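Local atomic coordinates of endosialidase (Enterobacteria phage phi92, PDB entry 4HIZ), a protein that hydrolyses internal alpha-2,8 and alpha-2,9 linkages of sialic acid polymers as a phage endosialidase, probably degrading the polysialic acid capsule of host bacteria. Residues F81-T86 against F101-H107; T202-H208 against V235-F241; K211-N217 against N229-V235; N469-G475 against Y486-E491. Where two conformers were deposited one is given. Numbering follows the deposited sequence.

Contact 1 (F81-T86 against F101-H107); sequences FYNAWT and FMAGERH. With CA (calcium ion), chain B.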
# COMPACT_ATOMS: atom_id res chain seq x y z
N PHE A 81 8.64 -8.39 8.30
CA PHE A 81 9.40 -8.68 9.52
C PHE A 81 8.79 -9.86 10.25
O PHE A 81 7.64 -10.27 9.99
CB PHE A 81 9.41 -7.46 10.46
CG PHE A 81 10.34 -6.36 9.99
CD1 PHE A 81 11.69 -6.37 10.31
CD2 PHE A 81 9.86 -5.33 9.19
CE1 PHE A 81 12.56 -5.33 9.88
CE2 PHE A 81 10.71 -4.30 8.74
CZ PHE A 81 12.06 -4.30 9.09
N TYR A 82 9.58 -10.42 11.16
CA TYR A 82 9.06 -11.44 12.07
C TYR A 82 8.36 -10.66 13.18
O TYR A 82 9.01 -10.13 14.10
CB TYR A 82 10.24 -12.31 12.61
CG TYR A 82 9.77 -13.62 13.21
CD1 TYR A 82 9.14 -13.66 14.47
CD2 TYR A 82 9.98 -14.83 12.53
CE1 TYR A 82 8.70 -14.87 15.01
CE2 TYR A 82 9.52 -16.03 13.06
CZ TYR A 82 8.89 -16.06 14.29
OH TYR A 82 8.46 -17.27 14.78
N ASN A 83 7.04 -10.53 13.07
CA ASN A 83 6.24 -9.70 13.97
C ASN A 83 5.56 -10.64 14.95
O ASN A 83 4.66 -11.40 14.56
CB ASN A 83 5.16 -8.95 13.18
CG ASN A 83 5.78 -8.02 12.16
OD1 ASN A 83 6.71 -7.27 12.49
ND2 ASN A 83 5.28 -8.07 10.91
N ALA A 84 5.95 -10.55 16.23
CA ALA A 84 5.45 -11.54 17.17
C ALA A 84 5.52 -11.01 18.60
O ALA A 84 6.03 -9.91 18.84
CB ALA A 84 6.31 -12.85 17.01
N TRP A 85 4.99 -11.81 19.51
CA TRP A 85 5.07 -11.53 20.97
C TRP A 85 4.37 -10.23 21.40
O TRP A 85 5.04 -9.30 21.91
CB TRP A 85 6.55 -11.51 21.46
CG TRP A 85 7.33 -12.73 21.00
CD1 TRP A 85 7.25 -14.02 21.49
CD2 TRP A 85 8.29 -12.76 19.94
NE1 TRP A 85 8.10 -14.85 20.76
CE2 TRP A 85 8.76 -14.09 19.82
CE3 TRP A 85 8.83 -11.77 19.11
CZ2 TRP A 85 9.69 -14.48 18.84
CZ3 TRP A 85 9.78 -12.16 18.13
CH2 TRP A 85 10.23 -13.50 18.04
N THR A 86 3.04 -10.17 21.27
CA THR A 86 2.33 -9.15 22.05
C THR A 86 2.44 -9.46 23.56
O THR A 86 2.27 -8.55 24.35
CB THR A 86 0.85 -9.06 21.71
OG1 THR A 86 0.25 -10.32 22.03
CG2 THR A 86 0.65 -8.74 20.18
N PHE A 101 4.40 -5.10 20.46
CA PHE A 101 4.94 -6.41 20.04
C PHE A 101 6.41 -6.17 19.69
O PHE A 101 6.94 -5.07 19.96
CB PHE A 101 4.15 -6.96 18.83
CG PHE A 101 4.30 -6.15 17.56
CD1 PHE A 101 3.56 -4.95 17.37
CD2 PHE A 101 5.14 -6.61 16.54
CE1 PHE A 101 3.69 -4.21 16.17
CE2 PHE A 101 5.28 -5.89 15.34
CZ PHE A 101 4.55 -4.68 15.15
N MET A 102 7.11 -7.17 19.17
CA MET A 102 8.48 -6.95 18.72
C MET A 102 8.56 -7.33 17.22
O MET A 102 7.99 -8.35 16.81
CB MET A 102 9.47 -7.77 19.58
CG MET A 102 9.55 -7.13 21.03
SD MET A 102 10.63 -8.18 22.05
CE MET A 102 9.54 -9.52 22.48
N ALA A 103 9.20 -6.45 16.45
CA ALA A 103 9.38 -6.62 15.01
C ALA A 103 10.85 -6.93 14.79
O ALA A 103 11.71 -6.06 14.98
CB ALA A 103 9.00 -5.30 14.28
N GLY A 104 11.15 -8.15 14.39
CA GLY A 104 12.55 -8.54 14.21
C GLY A 104 12.68 -9.54 13.07
O GLY A 104 12.01 -9.38 12.02
N GLU A 105 13.50 -10.56 13.26
CA GLU A 105 13.73 -11.51 12.17
C GLU A 105 13.73 -12.97 12.65
O GLU A 105 13.70 -13.89 11.85
CB GLU A 105 15.07 -11.22 11.48
CG GLU A 105 16.28 -11.59 12.42
CD GLU A 105 17.63 -11.18 11.84
OE1 GLU A 105 17.69 -10.12 11.15
OE2 GLU A 105 18.63 -11.92 12.09
N ARG A 106 13.77 -13.18 13.98
CA ARG A 106 13.90 -14.53 14.53
C ARG A 106 13.59 -14.51 16.03
O ARG A 106 13.34 -13.46 16.60
CB ARG A 106 15.34 -15.04 14.35
CG ARG A 106 16.35 -14.29 15.24
CD ARG A 106 17.75 -14.87 15.08
NE ARG A 106 18.38 -14.34 13.86
CZ ARG A 106 19.32 -14.97 13.17
NH1 ARG A 106 19.69 -16.19 13.53
NH2 ARG A 106 19.85 -14.42 12.09
N HIS A 107 13.62 -15.68 16.65
CA HIS A 107 13.48 -15.78 18.10
C HIS A 107 14.79 -15.36 18.72
O HIS A 107 15.58 -16.18 19.16
CB HIS A 107 13.08 -17.21 18.50
CG HIS A 107 11.65 -17.52 18.17
ND1 HIS A 107 10.77 -18.05 19.09
CD2 HIS A 107 10.94 -17.33 17.03
CE1 HIS A 107 9.57 -18.17 18.52
NE2 HIS A 107 9.66 -17.75 17.27
CA CA B . 5.50 -11.14 8.94

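Contact 2 (T202-H208 against V235-F241); sequences TIVLKKH and VINKDTF. With EDO (1,2-ethanediol), chain K.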
# COMPACT_ATOMS: atom_id res chain seq x y z
N THR A 202 1.83 28.52 37.68
CA THR A 202 1.39 27.30 38.35
C THR A 202 0.15 26.78 37.66
O THR A 202 -0.79 27.54 37.42
CB THR A 202 1.13 27.61 39.83
OG1 THR A 202 2.35 28.08 40.40
CG2 THR A 202 0.65 26.37 40.56
N ILE A 203 0.17 25.49 37.31
CA ILE A 203 -0.91 24.87 36.58
C ILE A 203 -1.54 23.76 37.39
O ILE A 203 -0.87 22.79 37.76
CB ILE A 203 -0.38 24.21 35.30
CG1 ILE A 203 0.66 25.11 34.58
CG2 ILE A 203 -1.54 23.74 34.43
CD1 ILE A 203 0.13 26.43 34.07
N VAL A 204 -2.83 23.89 37.66
CA VAL A 204 -3.58 22.81 38.29
C VAL A 204 -4.20 21.93 37.20
O VAL A 204 -4.92 22.39 36.31
CB VAL A 204 -4.67 23.35 39.22
CG1 VAL A 204 -5.50 22.19 39.77
CG2 VAL A 204 -4.03 24.14 40.36
N LEU A 205 -3.86 20.66 37.24
CA LEU A 205 -4.40 19.71 36.29
C LEU A 205 -4.41 18.36 37.01
O LEU A 205 -3.36 17.79 37.30
CB LEU A 205 -3.50 19.69 35.05
CG LEU A 205 -3.98 18.94 33.83
CD1 LEU A 205 -5.14 19.71 33.19
CD2 LEU A 205 -2.83 18.79 32.83
N LYS A 206 -5.60 17.84 37.30
CA LYS A 206 -5.70 16.67 38.18
C LYS A 206 -5.03 15.43 37.61
O LYS A 206 -5.19 15.11 36.45
CB LYS A 206 -7.16 16.39 38.56
CG LYS A 206 -7.75 17.47 39.49
CD LYS A 206 -9.01 16.98 40.21
CE LYS A 206 -9.73 18.09 40.97
NZ LYS A 206 -9.01 18.54 42.20
N LYS A 207 -4.23 14.78 38.45
CA LYS A 207 -3.56 13.52 38.12
C LYS A 207 -2.82 13.61 36.78
O LYS A 207 -2.95 12.77 35.90
CB LYS A 207 -4.56 12.35 38.15
CG LYS A 207 -5.31 12.23 39.47
CD LYS A 207 -4.38 12.40 40.70
CE LYS A 207 -5.16 12.41 42.01
NZ LYS A 207 -5.94 13.68 42.24
N HIS A 208 -2.01 14.65 36.65
CA HIS A 208 -1.38 14.94 35.36
C HIS A 208 -0.32 13.90 34.93
O HIS A 208 -0.07 13.70 33.73
CB HIS A 208 -0.80 16.37 35.36
CG HIS A 208 0.13 16.63 36.50
ND1 HIS A 208 1.44 16.17 36.52
CD2 HIS A 208 -0.04 17.31 37.67
CE1 HIS A 208 2.02 16.55 37.65
NE2 HIS A 208 1.14 17.23 38.36
N VAL A 235 7.25 19.90 39.59
CA VAL A 235 6.02 19.25 39.99
C VAL A 235 5.79 19.52 41.46
O VAL A 235 6.65 19.25 42.31
CB VAL A 235 6.06 17.73 39.71
CG1 VAL A 235 4.77 17.07 40.18
CG2 VAL A 235 6.26 17.50 38.21
N ILE A 236 4.63 20.07 41.76
CA ILE A 236 4.32 20.45 43.13
C ILE A 236 3.58 19.34 43.87
O ILE A 236 3.90 19.05 45.03
CB ILE A 236 3.52 21.73 43.13
CG1 ILE A 236 4.41 22.86 42.59
CG2 ILE A 236 3.04 22.09 44.55
CD1 ILE A 236 3.65 24.16 42.39
N ASN A 237 2.60 18.72 43.21
CA ASN A 237 1.90 17.60 43.83
C ASN A 237 1.18 16.82 42.74
O ASN A 237 1.39 17.13 41.55
CB ASN A 237 0.98 18.08 45.01
CG ASN A 237 -0.12 19.03 44.57
OD1 ASN A 237 -0.65 18.94 43.45
ND2 ASN A 237 -0.48 19.95 45.45
N LYS A 238 0.37 15.83 43.11
CA LYS A 238 -0.32 14.99 42.10
C LYS A 238 -1.14 15.81 41.12
O LYS A 238 -1.39 15.34 40.01
CB LYS A 238 -1.24 13.96 42.75
CG LYS A 238 -0.57 12.99 43.70
CD LYS A 238 -1.59 12.08 44.38
CE LYS A 238 -0.91 11.08 45.33
NZ LYS A 238 -1.90 10.24 46.06
N ASP A 239 -1.60 17.00 41.54
CA ASP A 239 -2.52 17.77 40.71
C ASP A 239 -1.98 19.10 40.23
O ASP A 239 -2.74 19.90 39.66
CB ASP A 239 -3.85 18.05 41.44
CG ASP A 239 -4.55 16.80 41.90
OD1 ASP A 239 -4.55 15.79 41.18
OD2 ASP A 239 -5.11 16.83 43.02
N THR A 240 -0.70 19.36 40.45
CA THR A 240 -0.16 20.70 40.21
C THR A 240 1.28 20.65 39.70
O THR A 240 2.14 19.92 40.25
CB THR A 240 -0.11 21.49 41.55
OG1 THR A 240 -1.31 21.25 42.28
CG2 THR A 240 0.06 22.98 41.29
N PHE A 241 1.57 21.44 38.67
CA PHE A 241 2.94 21.56 38.20
C PHE A 241 3.22 22.98 37.79
O PHE A 241 2.32 23.82 37.83
CB PHE A 241 3.24 20.57 37.03
CG PHE A 241 2.43 20.83 35.77
CD1 PHE A 241 1.13 20.35 35.65
CD2 PHE A 241 2.98 21.55 34.70
CE1 PHE A 241 0.37 20.56 34.48
CE2 PHE A 241 2.23 21.78 33.51
CZ PHE A 241 0.93 21.30 33.41
C1 EDO K . 2.13 12.46 39.99
O1 EDO K . 1.28 12.23 41.13
C2 EDO K . 1.65 13.66 39.19
O2 EDO K . 0.27 13.53 38.77
O HOH W 1 -7.72 15.70 43.11
O HOH W 2 -6.32 19.44 43.46

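Contact 3 (K211-N217 against N229-V235); sequences KVGDAVN and NMTVASV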
# COMPACT_ATOMS: atom_id res chain seq x y z
N LYS A 211 6.37 14.70 34.72
CA LYS A 211 7.64 14.86 35.41
C LYS A 211 8.37 16.05 34.85
O LYS A 211 8.06 16.51 33.74
CB LYS A 211 8.49 13.60 35.26
CG LYS A 211 7.92 12.38 35.99
CD LYS A 211 8.70 11.12 35.69
CE LYS A 211 8.29 9.99 36.65
NZ LYS A 211 9.11 9.95 37.93
N VAL A 212 9.31 16.58 35.62
CA VAL A 212 10.15 17.66 35.11
C VAL A 212 10.79 17.28 33.77
O VAL A 212 11.35 16.17 33.61
CB VAL A 212 11.25 17.99 36.13
CG1 VAL A 212 12.22 19.00 35.54
CG2 VAL A 212 10.63 18.52 37.42
N GLY A 213 10.71 18.20 32.81
CA GLY A 213 11.27 17.99 31.49
C GLY A 213 10.25 17.47 30.50
O GLY A 213 10.52 17.48 29.28
N ASP A 214 9.10 17.01 30.99
CA ASP A 214 8.06 16.50 30.04
C ASP A 214 7.54 17.64 29.17
O ASP A 214 7.49 18.80 29.59
CB ASP A 214 6.93 15.77 30.77
CG ASP A 214 7.34 14.38 31.21
OD1 ASP A 214 8.39 13.88 30.73
OD2 ASP A 214 6.60 13.76 32.03
N ALA A 215 7.17 17.30 27.94
CA ALA A 215 6.78 18.27 26.92
C ALA A 215 5.27 18.37 26.85
O ALA A 215 4.58 17.34 26.81
CB ALA A 215 7.31 17.77 25.57
N VAL A 216 4.76 19.61 26.84
CA VAL A 216 3.31 19.84 26.88
C VAL A 216 2.92 20.94 25.91
O VAL A 216 3.79 21.57 25.31
CB VAL A 216 2.82 20.19 28.31
CG1 VAL A 216 3.21 19.07 29.29
CG2 VAL A 216 3.41 21.54 28.75
N ASN A 217 1.62 21.17 25.73
CA ASN A 217 1.18 22.22 24.82
C ASN A 217 -0.10 22.83 25.36
O ASN A 217 -0.98 22.10 25.86
CB ASN A 217 0.92 21.59 23.44
CG ASN A 217 0.33 22.57 22.45
OD1 ASN A 217 -0.89 22.62 22.29
ND2 ASN A 217 1.18 23.31 21.75
N ASN A 229 3.90 25.28 22.81
CA ASN A 229 4.73 24.21 23.33
C ASN A 229 5.55 24.71 24.51
O ASN A 229 6.24 25.74 24.40
CB ASN A 229 5.69 23.74 22.23
CG ASN A 229 5.03 22.85 21.22
OD1 ASN A 229 3.87 22.46 21.37
ND2 ASN A 229 5.76 22.51 20.18
N MET A 230 5.48 23.99 25.62
CA MET A 230 6.25 24.35 26.82
C MET A 230 6.78 23.08 27.46
O MET A 230 6.48 21.97 26.99
CB MET A 230 5.36 25.12 27.82
CG MET A 230 4.75 26.41 27.17
SD MET A 230 3.92 27.44 28.39
CE MET A 230 5.30 28.38 29.11
N THR A 231 7.58 23.23 28.52
CA THR A 231 8.21 22.10 29.22
C THR A 231 7.86 22.20 30.69
O THR A 231 7.76 23.30 31.23
CB THR A 231 9.75 22.14 29.02
OG1 THR A 231 10.04 21.97 27.61
CG2 THR A 231 10.39 21.04 29.76
N VAL A 232 7.66 21.07 31.36
CA VAL A 232 7.38 21.08 32.78
C VAL A 232 8.64 21.49 33.55
O VAL A 232 9.69 20.85 33.44
CB VAL A 232 6.87 19.71 33.26
CG1 VAL A 232 6.79 19.66 34.81
CG2 VAL A 232 5.52 19.37 32.55
N ALA A 233 8.51 22.54 34.35
CA ALA A 233 9.63 23.08 35.15
C ALA A 233 9.73 22.49 36.55
O ALA A 233 10.84 22.27 37.09
CB ALA A 233 9.51 24.59 35.23
N SER A 234 8.58 22.21 37.16
CA SER A 234 8.60 21.56 38.48
C SER A 234 7.27 20.87 38.67
O SER A 234 6.29 21.19 37.96
CB SER A 234 8.79 22.58 39.63
OG SER A 234 7.61 23.32 39.86
N VAL A 235 7.25 19.90 39.59
CA VAL A 235 6.02 19.25 39.99
C VAL A 235 5.79 19.52 41.46
O VAL A 235 6.65 19.25 42.31
CB VAL A 235 6.06 17.73 39.71
CG1 VAL A 235 4.77 17.07 40.18
CG2 VAL A 235 6.26 17.50 38.21

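Contact 4 (N469-G475 against Y486-E491); sequences NSACGVG and YIFGGE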
# COMPACT_ATOMS: atom_id res chain seq x y z
N ASN A 469 10.82 -23.06 15.21
CA ASN A 469 10.19 -22.07 16.07
C ASN A 469 8.80 -21.71 15.55
O ASN A 469 8.57 -21.67 14.33
CB ASN A 469 10.99 -20.77 16.11
CG ASN A 469 12.44 -20.98 16.34
OD1 ASN A 469 13.25 -20.95 15.39
ND2 ASN A 469 12.79 -21.24 17.59
N SER A 470 7.89 -21.42 16.47
CA SER A 470 6.54 -20.98 16.13
C SER A 470 6.20 -19.66 16.80
O SER A 470 6.48 -19.45 17.99
CB SER A 470 5.53 -22.04 16.58
OG SER A 470 4.20 -21.61 16.30
N ALA A 471 5.57 -18.77 16.02
CA ALA A 471 5.08 -17.50 16.58
C ALA A 471 3.63 -17.59 17.04
O ALA A 471 3.05 -16.59 17.51
CB ALA A 471 5.22 -16.41 15.54
N CYS A 472 3.01 -18.77 16.92
CA CYS A 472 1.58 -18.87 17.20
C CYS A 472 1.31 -18.68 18.67
O CYS A 472 1.98 -19.26 19.49
CB CYS A 472 1.01 -20.23 16.71
SG CYS A 472 1.08 -20.38 14.91
N GLY A 473 0.35 -17.83 19.00
CA GLY A 473 0.02 -17.53 20.39
C GLY A 473 0.85 -16.40 20.93
O GLY A 473 0.85 -15.27 20.37
N VAL A 474 1.54 -16.69 22.07
CA VAL A 474 2.38 -15.72 22.78
C VAL A 474 1.69 -14.33 22.81
O VAL A 474 2.28 -13.31 22.45
CB VAL A 474 3.85 -15.66 22.24
CG1 VAL A 474 4.61 -16.98 22.64
CG2 VAL A 474 3.97 -15.40 20.71
N GLY A 475 0.44 -14.35 23.28
CA GLY A 475 -0.47 -13.22 23.10
C GLY A 475 -0.80 -12.46 24.38
O GLY A 475 -0.12 -12.55 25.40
N TYR A 486 -8.32 -10.73 22.28
CA TYR A 486 -7.14 -11.58 22.46
C TYR A 486 -6.28 -11.32 21.25
O TYR A 486 -6.69 -11.62 20.11
CB TYR A 486 -7.55 -13.05 22.55
CG TYR A 486 -6.40 -14.08 22.49
CD1 TYR A 486 -5.26 -13.93 23.26
CD2 TYR A 486 -6.47 -15.19 21.64
CE1 TYR A 486 -4.25 -14.86 23.26
CE2 TYR A 486 -5.46 -16.15 21.60
CZ TYR A 486 -4.34 -15.96 22.42
OH TYR A 486 -3.33 -16.89 22.39
N ILE A 487 -5.10 -10.75 21.46
CA ILE A 487 -4.28 -10.28 20.35
C ILE A 487 -3.01 -11.10 20.41
O ILE A 487 -2.31 -11.13 21.45
CB ILE A 487 -3.98 -8.76 20.47
CG1 ILE A 487 -5.31 -8.01 20.65
CG2 ILE A 487 -3.20 -8.24 19.22
CD1 ILE A 487 -5.16 -6.48 20.64
N PHE A 488 -2.70 -11.77 19.32
CA PHE A 488 -1.76 -12.89 19.42
C PHE A 488 -1.19 -13.25 18.05
O PHE A 488 -1.60 -12.68 17.04
CB PHE A 488 -2.44 -14.12 20.03
CG PHE A 488 -3.52 -14.73 19.16
CD1 PHE A 488 -4.72 -14.08 18.96
CD2 PHE A 488 -3.31 -15.96 18.54
CE1 PHE A 488 -5.73 -14.62 18.16
CE2 PHE A 488 -4.30 -16.52 17.74
CZ PHE A 488 -5.53 -15.85 17.55
N GLY A 489 -0.26 -14.22 18.02
CA GLY A 489 0.44 -14.54 16.77
C GLY A 489 -0.12 -15.70 15.98
O GLY A 489 -0.73 -16.62 16.53
N GLY A 490 0.06 -15.61 14.66
CA GLY A 490 -0.15 -16.76 13.77
C GLY A 490 0.76 -16.64 12.57
O GLY A 490 1.29 -15.54 12.31
N GLU A 491 0.98 -17.74 11.83
CA GLU A 491 1.82 -17.69 10.64
C GLU A 491 0.97 -17.90 9.40
O GLU A 491 -0.27 -17.72 9.45
CB GLU A 491 2.96 -18.74 10.73
CG GLU A 491 3.68 -18.55 12.10
CD GLU A 491 4.90 -19.47 12.27
OE1 GLU A 491 5.12 -20.39 11.45
OE2 GLU A 491 5.64 -19.22 13.25
O HOH W 3 7.27 -22.05 11.27
O HOH W 4 8.22 -19.24 12.99
O HOH W 5 -1.24 -16.51 24.19

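Contact 1 (F81-T86 against F101-H107)
Strands 82-84 and 101-104 run antiparallel, their axes 4.7 Å apart at closest approach and 169° between their directions. Tyr82 and Gly104 form one hydrogen-bonded pair (Tyr82 N to Gly104 O 2.8 Å, Gly104 N to Tyr82 O 2.9 Å), and Ala84 and Met102 the next (Ala84 N to Met102 O 3.1 Å, Met102 N to Ala84 O 3.0 Å). Asn83 and Ala103 sit between them as a non-hydrogen-bonded pair, with side chains on the sheet face away from Tyr82 and Met102. An aromatic cluster of Tyr82, Trp85 and His107 forms where the strands end. Tyr82 OH and His107 NE2 are hydrogen-bonded at 2.8 Å, while Trp85 points the edge of its six-membered ring at the face of the same imidazole, centroids 4.9 Å apart in a T-shaped pair. Trp85 CB packs on Met102 CE at 3.7 Å. At the start of 81-86, Phe81 O binds calcium at 2.5 Å, a site completed by Thr79, His513, Ala515 and Asp516; Asn83 ND2 reaches Asp516 too. The chemistry thus splits: main-chain bonds pair the strands, and calcium ties Phe81 to His513, Ala515 and Asp516 of the propeller domain, while the aromatic cluster holds His107 where the chain has left the strand.

Contact 2 (T202-H208 against V235-F241)
Asp239 OD1 takes the salt bridge from Lys207 NZ at 2.7 Å and accepts from Lys207 N at 2.9 Å, so one carboxylate oxygen grips both ends of the same lysine. Its other oxygen, OD2, works through solvent: waters 1 and 2 each donate to it and accept from Lys206 NZ, the second lysine bond being weak. Main-chain bonds come next. Ile203 and Phe241 are an antiparallel hydrogen-bonded pair (Ile203 N to Phe241 O 2.8 Å, Phe241 N to Ile203 O 2.9 Å), and Leu205 N reaches Asp239 O at 2.8 Å. Strand 200-204 thereby pairs with 240-244, itself in a hairpin with 230-237 in one antiparallel sheet. His208 NE2 donates to Asn237 O at 3.2 Å, and its ND1 is bonded to Leu210 N. The turn from Asn237 to Thr240 is type I and is braced by Asn237 OD1, which accepts from Asp239 N in an Asx turn; at its base Ile236 and Asn237 share Thr240 in a classic beta bulge. Packing centres on Phe241. Ile203 CB lies over its ring face, 3.8 Å from the centroid, as a CH-pi contact, and the edge of Phe241 meets the face of His208 with centroids 5.2 Å apart. A 1,2-ethanediol, probably from crystallisation, covers the opposite face of His208. Lys206, Lys207 and Asp239 join the segments through charge and water at the turn, while His208 and Phe241 pack between them.

Contact 3 (K211-N217 against N229-V235)
At Asn229, where the chain turns a corner, the side-chain OD1 accepts from Asn217 ND2 at 2.8 Å across a non-hydrogen-bonded pair; Asn217 OD1 meanwhile bonds Gly500 of a neighbouring subunit. Met230 forms the hydrogen-bonded pair with Val216 (Val216 N to Met230 O 2.9 Å, Met230 N to Val216 O 3.0 Å). Thr231 faces Ala215, and its CA makes a CA-H...O contact with Asp214 O at 3.4 Å. Val232 then carries the pairing into the type II turn of Lys211-Asp214: its N donates to Asp214 O and its O accepts from Gly213 N, both at 2.9 Å, while Val232 CG2 packs on Val216 CG1 at 4.0 Å. Ala233 and Ser234, which share Thr242 in a classic beta bulge, lie beside Val212, whose CG2 is 3.8 Å from Ser234 CA. Val235 CG2 ends the walk, 4.1 Å from Lys211 CA. This is an antiparallel beta hairpin, and residues between its segments, including Phe218, Ser219, Asn220 and Thr224, line a glycan pocket.

Contact 4 (N469-G475 against Y486-E491)
Glu491 swings its carboxylate back over the chain at Ser470 and Ala471, where OE2 accepts from Ala471 N at 2.8 Å and lies 3.6 Å from Ala471 CB. Waters 3 and 4 lie between the same carboxylate and Asn469 O (the bond from water 3 to Asn469 O being weak), and OE1 has a further partner in Gln464 N. Ser470 OG, also hydrogen-bonded to Arg415 O, accepts from Cys472 N at 3.1 Å, an ST turn that shapes the approach to the strand, and Cys472 SG packs 4.0 Å from Gly490 CA. The strand pairing itself rests on Gly473 and Gly489, an antiparallel hydrogen-bonded pair: Gly473 N to Gly489 O is 3.0 Å and Gly489 N to Gly473 O 2.8 Å. A side chain would not fit at Gly473, Gly475 or Gly489. A CB on Gly489 would clash with Ala471 O, one on Gly475 would run into Phe488 CB and Ile487 O, and Gly473 has backbone angles that would jam a CB against the preceding carbonyl. Having no side chain, Gly475 brings its CA within 3.2 Å of Ile487 O. Tyr486 OH lies 4.0 Å from Gly473 CA. Water 5 links Gly475 N to Tyr486 OH, which also bonds Thr413. So the two strands meet through a glycine pair, backbone against backbone, and a buried, hydrated carboxylate secures the open end of the hairpin inside the propeller.

Overall arrangement
From the N terminus, contact 1 closes first, joining strands 82-84 and 96-104 over a short loop that includes strand 91-93. Contact 2 then closes a longer loop from 202-208 to 235-241, and contact 3 lies wholly within that loop. These two share Val235 and strand 230-237, so they tie neighbouring strands of one sheet, and Phe241 packs on Val232 between them. Contact 4 comes last, closing the hairpin of strands 473-480 and 483-490. Far apart in sequence, contacts 1 and 4 nevertheless touch, Thr86 OG1 lying 2.7 Å from Ile487 O. Contacts 2 and 3 stand apart, their centres 34 to 41 Å from those of contacts 1 and 4.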